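Local coordinates for protein thermostable carboxypeptidase 1 (Pyrococcus furiosus, PDB 1KA2) that releases amino acids one after another from the C-terminus of peptides with broad specificity, using a single catalytic cobalt ion per subunit, at residues K117-A122 and S129-W134; E154-L159 and G415-F420; E205-E210 and T253-Y258; G291-G296 and Y471-L476; A431-H436 and K479-D484. All blocks are in the same frame, centred on the assembly; numbering follows the deposited sequence.

Interaction 1 (K117-A122 and S129-W134); sequences KAWEEA and SKFEPW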
# COMPACT_ATOMS: atom_id res chain seq x y z
N LYS A 117 14.02 17.77 11.30
CA LYS A 117 14.72 18.36 10.16
C LYS A 117 16.00 19.05 10.61
O LYS A 117 17.04 18.96 9.95
CB LYS A 117 13.81 19.38 9.45
CG LYS A 117 12.65 18.77 8.68
CD LYS A 117 13.13 18.07 7.40
CE LYS A 117 13.74 19.08 6.42
NZ LYS A 117 14.18 18.49 5.12
N ALA A 118 15.92 19.73 11.75
CA ALA A 118 17.09 20.42 12.29
C ALA A 118 18.13 19.43 12.80
O ALA A 118 19.33 19.69 12.74
CB ALA A 118 16.66 21.37 13.40
N TRP A 119 17.65 18.30 13.32
CA TRP A 119 18.54 17.26 13.83
C TRP A 119 19.20 16.58 12.63
O TRP A 119 20.38 16.21 12.68
CB TRP A 119 17.73 16.22 14.61
CG TRP A 119 18.44 14.92 14.81
CD1 TRP A 119 19.32 14.61 15.82
CD2 TRP A 119 18.38 13.77 13.97
NE1 TRP A 119 19.82 13.35 15.64
CE2 TRP A 119 19.26 12.81 14.51
CE3 TRP A 119 17.69 13.45 12.79
CZ2 TRP A 119 19.45 11.55 13.93
CZ3 TRP A 119 17.88 12.21 12.21
CH2 TRP A 119 18.75 11.27 12.77
N GLU A 120 18.43 16.43 11.56
CA GLU A 120 18.91 15.77 10.36
C GLU A 120 20.12 16.46 9.71
O GLU A 120 21.05 15.79 9.27
CB GLU A 120 17.75 15.61 9.37
CG GLU A 120 17.91 14.46 8.41
CD GLU A 120 16.62 14.11 7.67
OE1 GLU A 120 15.70 13.52 8.30
OE2 GLU A 120 16.51 14.43 6.46
N GLU A 121 20.11 17.79 9.65
CA GLU A 121 21.24 18.50 9.06
C GLU A 121 22.34 18.61 10.11
O GLU A 121 23.52 18.52 9.77
CB GLU A 121 20.84 19.89 8.55
CG GLU A 121 20.43 19.92 7.06
CD GLU A 121 21.50 19.33 6.14
OE1 GLU A 121 22.70 19.61 6.36
OE2 GLU A 121 21.14 18.59 5.19
N ALA A 122 21.96 18.78 11.37
CA ALA A 122 22.92 18.88 12.46
C ALA A 122 23.83 17.64 12.57
O ALA A 122 25.02 17.77 12.88
CB ALA A 122 22.20 19.11 13.79
N SER A 129 24.86 22.99 17.70
CA SER A 129 24.17 24.26 17.87
C SER A 129 22.87 24.29 17.04
O SER A 129 21.88 24.88 17.47
CB SER A 129 25.07 25.44 17.46
OG SER A 129 25.18 25.54 16.05
N LYS A 130 22.87 23.64 15.88
CA LYS A 130 21.67 23.63 15.04
C LYS A 130 20.53 22.79 15.61
O LYS A 130 19.39 22.90 15.15
CB LYS A 130 21.99 23.10 13.64
CG LYS A 130 21.90 24.15 12.53
CD LYS A 130 21.50 23.48 11.21
CE LYS A 130 21.82 24.34 9.97
NZ LYS A 130 20.69 25.20 9.50
N PHE A 131 20.82 21.95 16.60
CA PHE A 131 19.79 21.12 17.22
C PHE A 131 19.51 21.54 18.66
O PHE A 131 18.39 21.42 19.15
CB PHE A 131 20.19 19.63 17.17
CG PHE A 131 19.14 18.70 17.72
CD1 PHE A 131 17.86 18.67 17.19
CD2 PHE A 131 19.44 17.83 18.77
CE1 PHE A 131 16.89 17.81 17.70
CE2 PHE A 131 18.48 16.97 19.28
CZ PHE A 131 17.20 16.96 18.74
N GLU A 132 20.55 22.06 19.32
CA GLU A 132 20.47 22.48 20.72
C GLU A 132 19.15 23.13 21.16
O GLU A 132 18.45 22.60 22.02
CB GLU A 132 21.63 23.41 21.06
CG GLU A 132 21.88 23.57 22.56
CD GLU A 132 22.70 24.80 22.89
OE1 GLU A 132 23.69 25.07 22.19
OE2 GLU A 132 22.35 25.51 23.86
N PRO A 133 18.81 24.30 20.59
CA PRO A 133 17.55 24.93 21.01
C PRO A 133 16.35 23.99 20.85
O PRO A 133 15.45 23.99 21.69
CB PRO A 133 17.46 26.17 20.12
CG PRO A 133 18.15 25.73 18.87
CD PRO A 133 19.37 25.00 19.42
N TRP A 134 16.34 23.20 19.79
CA TRP A 134 15.25 22.26 19.55
C TRP A 134 15.20 21.21 20.64
O TRP A 134 14.12 20.73 21.00
CB TRP A 134 15.42 21.56 18.19
CG TRP A 134 15.12 22.47 17.04
CD1 TRP A 134 16.03 23.04 16.20
CD2 TRP A 134 13.84 22.96 16.66
NE1 TRP A 134 15.38 23.86 15.30
CE2 TRP A 134 14.04 23.83 15.56
CE3 TRP A 134 12.53 22.74 17.13
CZ2 TRP A 134 12.97 24.49 14.93
CZ3 TRP A 134 11.48 23.40 16.50
CH2 TRP A 134 11.71 24.26 15.41

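Interaction 2 (E154-L159 and G415-F420); sequences EPYDAL and GSIGYF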
# COMPACT_ATOMS: atom_id res chain seq x y z
N GLU A 154 8.16 9.40 40.07
CA GLU A 154 8.86 10.36 39.21
C GLU A 154 8.12 10.70 37.93
O GLU A 154 7.29 9.93 37.45
CB GLU A 154 10.21 9.80 38.77
CG GLU A 154 11.18 9.48 39.86
CD GLU A 154 12.34 8.69 39.32
OE1 GLU A 154 12.92 9.11 38.29
OE2 GLU A 154 12.68 7.64 39.90
N PRO A 155 8.42 11.88 37.36
CA PRO A 155 7.79 12.33 36.12
C PRO A 155 8.22 11.38 35.00
O PRO A 155 7.47 11.13 34.06
CB PRO A 155 8.36 13.73 35.92
CG PRO A 155 8.65 14.18 37.32
CD PRO A 155 9.25 12.95 37.94
N TYR A 156 9.44 10.85 35.12
CA TYR A 156 9.97 9.95 34.11
C TYR A 156 9.22 8.63 34.06
O TYR A 156 9.35 7.88 33.09
CB TYR A 156 11.46 9.70 34.36
CG TYR A 156 12.15 8.99 33.21
CD1 TYR A 156 12.74 7.74 33.40
CD2 TYR A 156 12.21 9.57 31.94
CE1 TYR A 156 13.37 7.07 32.35
CE2 TYR A 156 12.84 8.91 30.88
CZ TYR A 156 13.41 7.66 31.09
OH TYR A 156 14.05 7.01 30.06
N ASP A 157 8.43 8.34 35.09
CA ASP A 157 7.65 7.10 35.12
C ASP A 157 6.55 7.21 34.07
O ASP A 157 6.18 6.22 33.45
CB ASP A 157 6.98 6.87 36.48
CG ASP A 157 7.97 6.65 37.59
OD1 ASP A 157 8.93 5.88 37.41
OD2 ASP A 157 7.78 7.25 38.66
N ALA A 158 6.03 8.42 33.91
CA ALA A 158 4.96 8.70 32.96
C ALA A 158 5.39 8.52 31.50
O ALA A 158 4.60 8.08 30.68
CB ALA A 158 4.42 10.12 33.18
N LEU A 159 6.63 8.87 31.19
CA LEU A 159 7.12 8.72 29.82
C LEU A 159 7.41 7.25 29.55
O LEU A 159 7.10 6.71 28.48
CB LEU A 159 8.39 9.57 29.62
CG LEU A 159 8.16 11.06 29.90
CD1 LEU A 159 9.46 11.83 29.74
CD2 LEU A 159 7.09 11.60 28.95
N GLY A 415 10.96 13.27 19.81
CA GLY A 415 10.27 13.44 21.07
C GLY A 415 10.09 12.11 21.78
O GLY A 415 9.33 12.01 22.74
N SER A 416 10.77 11.07 21.31
CA SER A 416 10.63 9.77 21.95
C SER A 416 11.55 9.68 23.17
O SER A 416 12.61 9.09 23.12
CB SER A 416 10.96 8.65 20.96
OG SER A 416 10.09 8.73 19.86
N ILE A 417 11.12 10.29 24.27
CA ILE A 417 11.87 10.30 25.52
C ILE A 417 11.21 9.25 26.44
O ILE A 417 10.01 9.34 26.71
CB ILE A 417 11.78 11.69 26.18
CG1 ILE A 417 12.38 12.74 25.24
CG2 ILE A 417 12.45 11.66 27.53
CD1 ILE A 417 13.85 12.66 25.12
N GLY A 418 11.98 8.29 26.94
CA GLY A 418 11.41 7.25 27.79
C GLY A 418 11.17 5.99 26.95
O GLY A 418 10.52 5.03 27.39
N TYR A 419 11.73 6.00 25.74
CA TYR A 419 11.60 4.90 24.79
C TYR A 419 12.80 3.93 24.80
O TYR A 419 12.63 2.71 24.81
CB TYR A 419 11.43 5.50 23.37
CG TYR A 419 11.23 4.50 22.26
CD1 TYR A 419 10.01 4.42 21.58
CD2 TYR A 419 12.27 3.67 21.86
CE1 TYR A 419 9.85 3.56 20.51
CE2 TYR A 419 12.11 2.80 20.80
CZ TYR A 419 10.91 2.75 20.13
OH TYR A 419 10.80 1.90 19.07
N PHE A 420 14.01 4.48 24.78
CA PHE A 420 15.22 3.66 24.78
C PHE A 420 15.27 2.42 25.69
O PHE A 420 15.69 1.36 25.26
CB PHE A 420 16.45 4.54 25.06
CG PHE A 420 16.97 5.27 23.85
CD1 PHE A 420 17.15 6.65 23.88
CD2 PHE A 420 17.26 4.58 22.68
CE1 PHE A 420 17.60 7.34 22.76
CE2 PHE A 420 17.72 5.27 21.53
CZ PHE A 420 17.89 6.65 21.58

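Interaction 3 (E205-E210 and T253-Y258); sequences EKYERE and TRYEGY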
# COMPACT_ATOMS: atom_id res chain seq x y z
N GLU A 205 34.47 -8.07 3.22
CA GLU A 205 34.07 -8.80 2.03
C GLU A 205 32.81 -8.20 1.41
O GLU A 205 31.77 -8.08 2.06
CB GLU A 205 33.86 -10.27 2.38
CG GLU A 205 35.10 -11.00 2.92
CD GLU A 205 36.28 -11.03 1.94
OE1 GLU A 205 36.10 -10.64 0.77
OE2 GLU A 205 37.39 -11.45 2.34
N LYS A 206 32.92 -7.80 0.15
CA LYS A 206 31.80 -7.23 -0.59
C LYS A 206 30.97 -8.34 -1.25
O LYS A 206 31.47 -9.43 -1.49
CB LYS A 206 32.30 -6.29 -1.69
CG LYS A 206 32.92 -5.00 -1.20
CD LYS A 206 33.29 -4.11 -2.38
CE LYS A 206 33.82 -2.75 -1.93
NZ LYS A 206 34.98 -2.85 -1.00
N TYR A 207 29.71 -8.04 -1.52
CA TYR A 207 28.83 -9.01 -2.18
C TYR A 207 27.84 -8.29 -3.07
O TYR A 207 27.59 -7.10 -2.88
CB TYR A 207 28.07 -9.85 -1.14
CG TYR A 207 27.10 -9.06 -0.28
CD1 TYR A 207 25.86 -8.67 -0.78
CD2 TYR A 207 27.43 -8.69 1.02
CE1 TYR A 207 24.98 -7.92 0.00
CE2 TYR A 207 26.56 -7.95 1.81
CZ TYR A 207 25.34 -7.57 1.30
OH TYR A 207 24.50 -6.79 2.06
N GLU A 208 27.29 -8.99 -4.05
CA GLU A 208 26.30 -8.40 -4.94
C GLU A 208 24.93 -8.72 -4.35
O GLU A 208 24.69 -9.84 -3.90
CB GLU A 208 26.44 -8.98 -6.36
CG GLU A 208 27.79 -8.69 -6.99
CD GLU A 208 27.82 -8.96 -8.48
OE1 GLU A 208 27.53 -10.11 -8.88
OE2 GLU A 208 28.13 -8.03 -9.25
N ARG A 209 24.03 -7.74 -4.34
CA ARG A 209 22.70 -7.93 -3.77
C ARG A 209 22.08 -9.31 -3.93
O ARG A 209 21.76 -9.97 -2.94
CB ARG A 209 21.74 -6.88 -4.33
CG ARG A 209 20.34 -6.98 -3.74
CD ARG A 209 19.51 -5.74 -4.04
NE ARG A 209 18.09 -6.00 -3.83
CZ ARG A 209 17.13 -5.09 -3.95
NH1 ARG A 209 17.44 -3.83 -4.27
NH2 ARG A 209 15.86 -5.43 -3.76
N GLU A 210 21.93 -9.77 -5.16
CA GLU A 210 21.31 -11.06 -5.41
C GLU A 210 21.90 -12.23 -4.63
O GLU A 210 21.19 -13.17 -4.30
CB GLU A 210 21.33 -11.38 -6.91
CG GLU A 210 20.42 -10.47 -7.74
CD GLU A 210 20.17 -11.01 -9.14
OE1 GLU A 210 19.68 -12.16 -9.25
OE2 GLU A 210 20.45 -10.30 -10.13
N THR A 253 14.51 -5.69 4.86
CA THR A 253 15.89 -5.72 5.30
C THR A 253 16.56 -4.78 4.34
O THR A 253 15.89 -4.10 3.56
CB THR A 253 16.52 -7.11 5.16
OG1 THR A 253 17.84 -7.09 5.73
CG2 THR A 253 16.62 -7.51 3.69
N ARG A 254 17.87 -4.72 4.39
CA ARG A 254 18.58 -3.88 3.45
C ARG A 254 19.86 -4.60 3.13
O ARG A 254 20.32 -5.44 3.91
CB ARG A 254 18.89 -2.50 4.03
CG ARG A 254 19.86 -2.49 5.17
CD ARG A 254 20.22 -1.06 5.51
NE ARG A 254 20.84 -0.98 6.83
CZ ARG A 254 20.49 -0.09 7.75
NH1 ARG A 254 19.53 0.79 7.51
NH2 ARG A 254 21.12 -0.08 8.93
N TYR A 255 20.42 -4.30 1.97
CA TYR A 255 21.65 -4.91 1.54
C TYR A 255 22.71 -3.82 1.37
O TYR A 255 22.77 -3.17 0.34
CB TYR A 255 21.40 -5.64 0.21
CG TYR A 255 20.37 -6.75 0.33
CD1 TYR A 255 19.05 -6.56 -0.06
CD2 TYR A 255 20.72 -8.00 0.86
CE1 TYR A 255 18.10 -7.58 0.07
CE2 TYR A 255 19.78 -9.02 1.00
CZ TYR A 255 18.47 -8.80 0.60
OH TYR A 255 17.54 -9.82 0.73
N GLU A 256 23.52 -3.63 2.42
CA GLU A 256 24.59 -2.63 2.42
C GLU A 256 25.58 -2.87 1.29
O GLU A 256 26.21 -1.93 0.80
CB GLU A 256 25.37 -2.65 3.74
CG GLU A 256 24.63 -2.14 4.97
CD GLU A 256 23.74 -3.19 5.58
OE1 GLU A 256 23.76 -4.34 5.09
OE2 GLU A 256 23.04 -2.87 6.56
N GLY A 257 25.75 -4.13 0.91
CA GLY A 257 26.68 -4.46 -0.15
C GLY A 257 27.97 -5.05 0.41
O GLY A 257 28.81 -5.54 -0.35
N TYR A 258 28.13 -4.99 1.73
CA TYR A 258 29.31 -5.54 2.39
C TYR A 258 28.93 -5.88 3.84
O TYR A 258 27.88 -5.46 4.31
CB TYR A 258 30.46 -4.53 2.35
CG TYR A 258 30.21 -3.27 3.16
CD1 TYR A 258 30.64 -3.17 4.48
CD2 TYR A 258 29.52 -2.19 2.61
CE1 TYR A 258 30.39 -2.02 5.24
CE2 TYR A 258 29.26 -1.04 3.36
CZ TYR A 258 29.70 -0.96 4.68
OH TYR A 258 29.44 0.18 5.43
O HOH W 1 24.94 -6.66 4.59

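Interaction 4 (G291-G296 and Y471-L476); sequences GGVSLG and YPPKEL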
# COMPACT_ATOMS: atom_id res chain seq x y z
N GLY A 291 -2.43 -8.82 18.60
CA GLY A 291 -1.18 -8.08 18.43
C GLY A 291 -0.24 -7.97 19.63
O GLY A 291 -0.68 -7.95 20.78
N GLY A 292 1.06 -7.87 19.36
CA GLY A 292 2.05 -7.76 20.43
C GLY A 292 1.70 -6.73 21.49
O GLY A 292 1.32 -5.61 21.19
N VAL A 293 1.88 -7.11 22.75
CA VAL A 293 1.52 -6.21 23.84
C VAL A 293 2.38 -4.95 24.06
O VAL A 293 1.87 -3.95 24.54
CB VAL A 293 1.37 -7.01 25.19
CG1 VAL A 293 2.77 -7.34 25.80
CG2 VAL A 293 0.49 -6.21 26.14
N SER A 294 3.66 -4.98 23.72
CA SER A 294 4.50 -3.81 23.94
C SER A 294 5.83 -3.87 23.22
O SER A 294 6.21 -4.91 22.71
CB SER A 294 4.79 -3.63 25.43
OG SER A 294 5.62 -4.69 25.87
N LEU A 295 6.54 -2.75 23.23
CA LEU A 295 7.86 -2.68 22.61
C LEU A 295 8.83 -3.65 23.25
O LEU A 295 9.66 -4.25 22.56
CB LEU A 295 8.47 -1.28 22.75
CG LEU A 295 7.83 -0.11 22.01
CD1 LEU A 295 8.65 1.18 22.25
CD2 LEU A 295 7.77 -0.48 20.52
N GLY A 296 8.76 -3.78 24.57
CA GLY A 296 9.67 -4.68 25.26
C GLY A 296 9.46 -6.16 24.98
O GLY A 296 10.41 -6.91 24.75
N TYR A 471 -3.18 -9.33 28.57
CA TYR A 471 -2.62 -8.92 29.85
C TYR A 471 -1.53 -7.87 29.68
O TYR A 471 -0.87 -7.82 28.64
CB TYR A 471 -2.01 -10.12 30.57
CG TYR A 471 -2.90 -11.35 30.62
CD1 TYR A 471 -2.68 -12.43 29.77
CD2 TYR A 471 -3.97 -11.42 31.52
CE1 TYR A 471 -3.49 -13.57 29.83
CE2 TYR A 471 -4.79 -12.55 31.58
CZ TYR A 471 -4.54 -13.62 30.73
OH TYR A 471 -5.34 -14.73 30.81
N PRO A 472 -1.32 -7.02 30.70
CA PRO A 472 -0.28 -6.00 30.61
C PRO A 472 1.05 -6.73 30.52
O PRO A 472 1.13 -7.91 30.87
CB PRO A 472 -0.43 -5.22 31.91
CG PRO A 472 -1.89 -5.41 32.27
CD PRO A 472 -2.11 -6.86 31.94
N PRO A 473 2.12 -6.05 30.08
CA PRO A 473 3.43 -6.70 29.97
C PRO A 473 3.85 -7.53 31.19
O PRO A 473 4.20 -8.70 31.06
CB PRO A 473 4.38 -5.52 29.74
CG PRO A 473 3.53 -4.57 28.98
CD PRO A 473 2.21 -4.62 29.73
N LYS A 474 3.81 -6.93 32.37
CA LYS A 474 4.22 -7.64 33.57
C LYS A 474 3.35 -8.85 33.87
O LYS A 474 3.86 -9.95 34.05
CB LYS A 474 4.23 -6.69 34.76
CG LYS A 474 5.34 -5.66 34.66
CD LYS A 474 5.40 -4.78 35.88
CE LYS A 474 6.57 -3.82 35.80
NZ LYS A 474 6.79 -3.12 37.10
N GLU A 475 2.04 -8.65 33.90
CA GLU A 475 1.13 -9.75 34.18
C GLU A 475 1.31 -10.87 33.15
O GLU A 475 1.14 -12.05 33.47
CB GLU A 475 -0.31 -9.25 34.20
CG GLU A 475 -1.33 -10.29 34.64
CD GLU A 475 -2.71 -9.71 34.87
OE1 GLU A 475 -3.64 -10.50 35.16
OE2 GLU A 475 -2.88 -8.47 34.75
N LEU A 476 1.67 -10.51 31.92
CA LEU A 476 1.87 -11.51 30.87
C LEU A 476 3.05 -12.41 31.21
O LEU A 476 2.97 -13.63 31.05
CB LEU A 476 2.12 -10.83 29.52
CG LEU A 476 2.51 -11.78 28.38
CD1 LEU A 476 1.49 -12.89 28.25
CD2 LEU A 476 2.62 -10.98 27.07

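Interaction 5 (A431-H436 and K479-D484); sequences AQLYYH and KAIGED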
# COMPACT_ATOMS: atom_id res chain seq x y z
N ALA A 431 17.17 -13.56 26.88
CA ALA A 431 18.03 -14.48 27.62
C ALA A 431 17.16 -15.33 28.54
O ALA A 431 17.24 -16.56 28.52
CB ALA A 431 19.05 -13.70 28.44
N GLN A 432 16.33 -14.67 29.33
CA GLN A 432 15.44 -15.35 30.27
C GLN A 432 14.58 -16.40 29.56
O GLN A 432 14.48 -17.54 30.01
CB GLN A 432 14.55 -14.31 30.97
CG GLN A 432 14.00 -14.75 32.34
CD GLN A 432 13.32 -13.61 33.09
OE1 GLN A 432 13.64 -12.43 32.88
NE2 GLN A 432 12.40 -13.95 33.99
N LEU A 433 13.98 -16.01 28.45
CA LEU A 433 13.14 -16.92 27.68
C LEU A 433 13.93 -18.12 27.20
O LEU A 433 13.39 -19.22 27.12
CB LEU A 433 12.52 -16.19 26.48
CG LEU A 433 11.45 -15.16 26.86
CD1 LEU A 433 10.86 -14.48 25.62
CD2 LEU A 433 10.38 -15.88 27.68
N TYR A 434 15.19 -17.90 26.86
CA TYR A 434 16.05 -18.99 26.38
C TYR A 434 16.17 -20.12 27.39
O TYR A 434 16.06 -21.29 27.03
CB TYR A 434 17.45 -18.47 26.04
CG TYR A 434 18.48 -19.58 25.94
CD1 TYR A 434 18.37 -20.59 24.97
CD2 TYR A 434 19.53 -19.67 26.86
CE1 TYR A 434 19.29 -21.65 24.91
CE2 TYR A 434 20.45 -20.72 26.82
CZ TYR A 434 20.32 -21.70 25.85
OH TYR A 434 21.24 -22.73 25.81
N TYR A 435 16.40 -19.76 28.65
CA TYR A 435 16.55 -20.77 29.70
C TYR A 435 15.24 -21.46 30.04
O TYR A 435 15.24 -22.63 30.41
CB TYR A 435 17.17 -20.14 30.96
CG TYR A 435 18.63 -19.81 30.76
CD1 TYR A 435 19.09 -18.50 30.79
CD2 TYR A 435 19.55 -20.82 30.45
CE1 TYR A 435 20.43 -18.19 30.52
CE2 TYR A 435 20.89 -20.53 30.17
CZ TYR A 435 21.32 -19.21 30.20
OH TYR A 435 22.63 -18.92 29.87
N HIS A 436 14.13 -20.76 29.89
CA HIS A 436 12.84 -21.36 30.16
C HIS A 436 12.47 -22.35 29.06
O HIS A 436 11.83 -23.38 29.33
CB HIS A 436 11.77 -20.28 30.29
CG HIS A 436 11.79 -19.59 31.62
ND1 HIS A 436 11.23 -20.15 32.75
CD2 HIS A 436 12.34 -18.42 32.02
CE1 HIS A 436 11.44 -19.36 33.78
NE2 HIS A 436 12.12 -18.31 33.37
N LYS A 479 2.30 -14.90 34.31
CA LYS A 479 1.41 -15.96 33.84
C LYS A 479 2.11 -17.03 33.00
O LYS A 479 1.85 -18.22 33.16
CB LYS A 479 0.27 -15.37 33.01
CG LYS A 479 -0.65 -14.42 33.76
CD LYS A 479 -1.66 -15.18 34.59
CE LYS A 479 -2.77 -14.26 35.09
NZ LYS A 479 -3.77 -15.02 35.88
N ALA A 480 2.98 -16.59 32.10
CA ALA A 480 3.67 -17.51 31.20
C ALA A 480 5.05 -18.02 31.64
O ALA A 480 5.44 -19.13 31.28
CB ALA A 480 3.80 -16.86 29.83
N ILE A 481 5.78 -17.23 32.42
CA ILE A 481 7.11 -17.65 32.84
C ILE A 481 7.27 -17.86 34.35
O ILE A 481 8.36 -18.13 34.84
CB ILE A 481 8.14 -16.63 32.30
CG1 ILE A 481 8.08 -16.64 30.77
CG2 ILE A 481 9.54 -16.97 32.75
CD1 ILE A 481 8.15 -18.03 30.17
N GLY A 482 6.17 -17.74 35.08
CA GLY A 482 6.21 -17.94 36.51
C GLY A 482 7.07 -16.94 37.26
O GLY A 482 7.40 -17.15 38.43
N GLU A 483 7.46 -15.86 36.59
CA GLU A 483 8.28 -14.85 37.24
C GLU A 483 8.29 -13.54 36.48
O GLU A 483 7.58 -13.37 35.47
CB GLU A 483 9.72 -15.36 37.43
CG GLU A 483 10.30 -16.11 36.23
CD GLU A 483 11.74 -16.51 36.42
OE1 GLU A 483 12.08 -17.03 37.51
OE2 GLU A 483 12.55 -16.33 35.49
N ASP A 484 9.08 -12.60 36.98
CA ASP A 484 9.21 -11.29 36.38
C ASP A 484 10.57 -11.20 35.69
O ASP A 484 11.41 -12.09 35.83
CB ASP A 484 9.11 -10.22 37.47
CG ASP A 484 7.76 -10.19 38.14
OD1 ASP A 484 6.85 -9.51 37.61
OD2 ASP A 484 7.59 -10.86 39.18

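Interaction 1 (K117-A122 and S129-W134)
Trp-119 and Phe-131 meet in a T-shaped (edge-to-face) pair in a helical hairpin of this helical M32 fold, where a short linker turns helix 102-124 back into helix 132-149. The five-membered ring of Trp-119 presents its edge to the face of Phe-131, centroids 5.2 Å apart and planes at 72°, with CD1 of Trp-119 over the centre of the phenyl ring. Phe-131 CG, anti to its backbone N (chi1 -177°), lies 4.2 Å from Trp-119 CA, and ring atom CD1 is 3.6 Å from Trp-119 CB. Phe-131 CB rests on the methyl of Ala-122, a small residue that leaves room for the close approach of the two backbones. An alanine in place of Phe-131 would probably leave the Trp-119 edge without its partner ring and open a gap beside it. Ala-118 is small enough to let Trp-134 approach, its CB lying 3.3 Å from Trp-134 CD1 and 3.4 Å from Trp-134 NE1. Further out, Ala-413 of helix 411-414 touches both Trp-119 and Phe-131, and Trp-119 NE1 donates to Leu-407 O, a bond that probably fixes how the indole is turned.

Interaction 2 (E154-L159 and G415-F420)
The backbones of Leu-159 and Gly-418 come within 5.0 Å, CA to CA, where the first turns of helix 155-163 meet the loop that leads from helix 411-414 to helix 421-440. Glycine suits this point: Gly-418 has a positive phi (99°), and a CB there would collide with Leu-159 CB. Leu-159 and Ile-417 lie side by side and point the same way, with Leu-159 CD1 3.7 Å from Ile-417 CG2, while Leu-159 CB rests against Ile-417 O. Tyr-156 has CG anti to its backbone N (chi1 -169°), and its ring reaches across until OH is 3.5 Å from Gly-418 CA; Ile-417 CG2 comes up at the ring edge. Both Tyr-156 OH and Gly-418 N are hydrogen-bonded to Glu-370 OE1 of helix 359-375. A phenylalanine at Tyr-156 would probably leave Glu-370 OE1 with one partner fewer in a buried setting. The contact is thus apolar between its own segments, and the Glu-370 carboxylate ties a phenol of one to a backbone N-H of the other.

Interaction 3 (E205-E210 and T253-Y258)
Tyr-207 holds CG in the crowded position between its backbone N and carbonyl carbon (chi1 65°), and its ring lies over the backbone of Gly-257, whose CA makes a CH-pi contact 3.9 Å from the ring centroid. Gly-257 has a positive phi (103°), at which a CB would press on the carbonyl O of Glu-256, so glycine suits the bend. Two hydrogen bonds close the pair: Tyr-207 N donates to Gly-257 O at 2.9 Å, from above the carbonyl plane, and Gly-257 N returns a bond to Tyr-207 OH at 3.2 Å. They join the lead-in to helix 209-223 to the loop between strand 248-253 and helix 261-278, which carries the HEXXH motif. A single beta bridge joins Lys-206 to Tyr-258 beside them. Arg-209 crosses Tyr-255 at about a right angle, its CG 3.9 Å from Tyr-255 CD1; the aliphatic stem packs against the ring. A water links Tyr-207 OH (2.6 Å) to Glu-256 OE1, to which it donates. Glu-256 OE2 in turn forms a salt bridge with Arg-254 NE at 2.9 Å. The phenol of Tyr-207 thereby connects a backbone N-H, through the water, to an ion pair that would probably steady the Glu-256 carboxylate.

Interaction 4 (G291-G296 and Y471-L476)
Two helix starts meet here, that of helix 295-309 and that of helix 473-481, with Val-293 and Pro-473 closest in the backbone at 6.4 Å between CA atoms. Val-293 carries most of the contact, each methyl finding a different neighbour. CG2, anti to the backbone N, touches Tyr-471 O at 3.3 Å. CG1, set between the backbone N and the carbonyl carbon (chi1 78°), lies 3.9 Å from Leu-476 CD2, as the valine and leucine side chains slide past each other in opposite directions. A short branched residue suits this place because it offers two methyls without a long stem. Ser-294 is the N-cap of helix 295-309, the helix that supplies the metal ligand Glu-299; the Ser-294 side chain lies about 8 Å from that of Glu-299. Ser-294 OG is hydrogen-bonded to Glu-164 OE2 and, weakly, to Ile-297 N, and it also rests against Pro-473 CG at 3.7 Å. On the other side Pro-472 occupies the N-cap of its helix, its carbonyl receiving Leu-476 N at 2.9 Å. Pro-473 suits the first turn, where its missing N-H costs no helical bond, and its ring offers Ser-294 an apolar surface. Val-293 N is hydrogen-bonded to Tyr-276 OH.

Interaction 5 (A431-H436 and K479-D484)
His-436 and Gln-432, one helical turn apart on helix 421-440, both donate to the same oxygen of Glu-483, in the chain just after helix 473-481, a helix-to-loop contact built on a His-carboxylate hydrogen bond. Among the polar contacts, His-436 NE2 reaches Glu-483 OE2 at 2.9 Å, with the acceptor in the ring plane. Gln-432 NE2 meets the same OE2 at 2.8 Å, and the two donors come from opposite faces of the carboxylate plane. The second N-H of Gln-432 goes to Asp-484 O, also at 2.8 Å, while Gln-432 OE1 accepts from Asp-486 N. An amide suits this spot since it can give two bonds and take one. Two donors on one oxygen would probably favour the charged form of Glu-483. The apolar contacts centre on Ile-481, whose CG2 lies over one face of the imidazole. The side chains of Ile-481 and Leu-433 cross at about a right angle, Leu-433 CD2 lying 3.9 Å from Ile-481 CG1.

Interactions 1 and 2 sit on consecutive helices, 132-149 and 155-163, with centres 21 Å apart; interaction 2 also draws in the loop before helix 421-440, which carries one side of interaction 5. Interactions 4 and 5 share helix 473-481, one at its start and the other at its end, their centres 14 Å apart. Interactions 2 and 4 cross along the chain and touch, Tyr-419 CE1 to Leu-295 CD1 at 3.2 Å. Interaction 3 falls between the two segments of interaction 2 in sequence, yet lies 37 Å from it, centre to centre. Interaction 3 leads into helix 261-278 and interaction 4 includes the start of helix 295-309; these helices bring the three metal ligands, so both contacts adjoin elements that build the metal site.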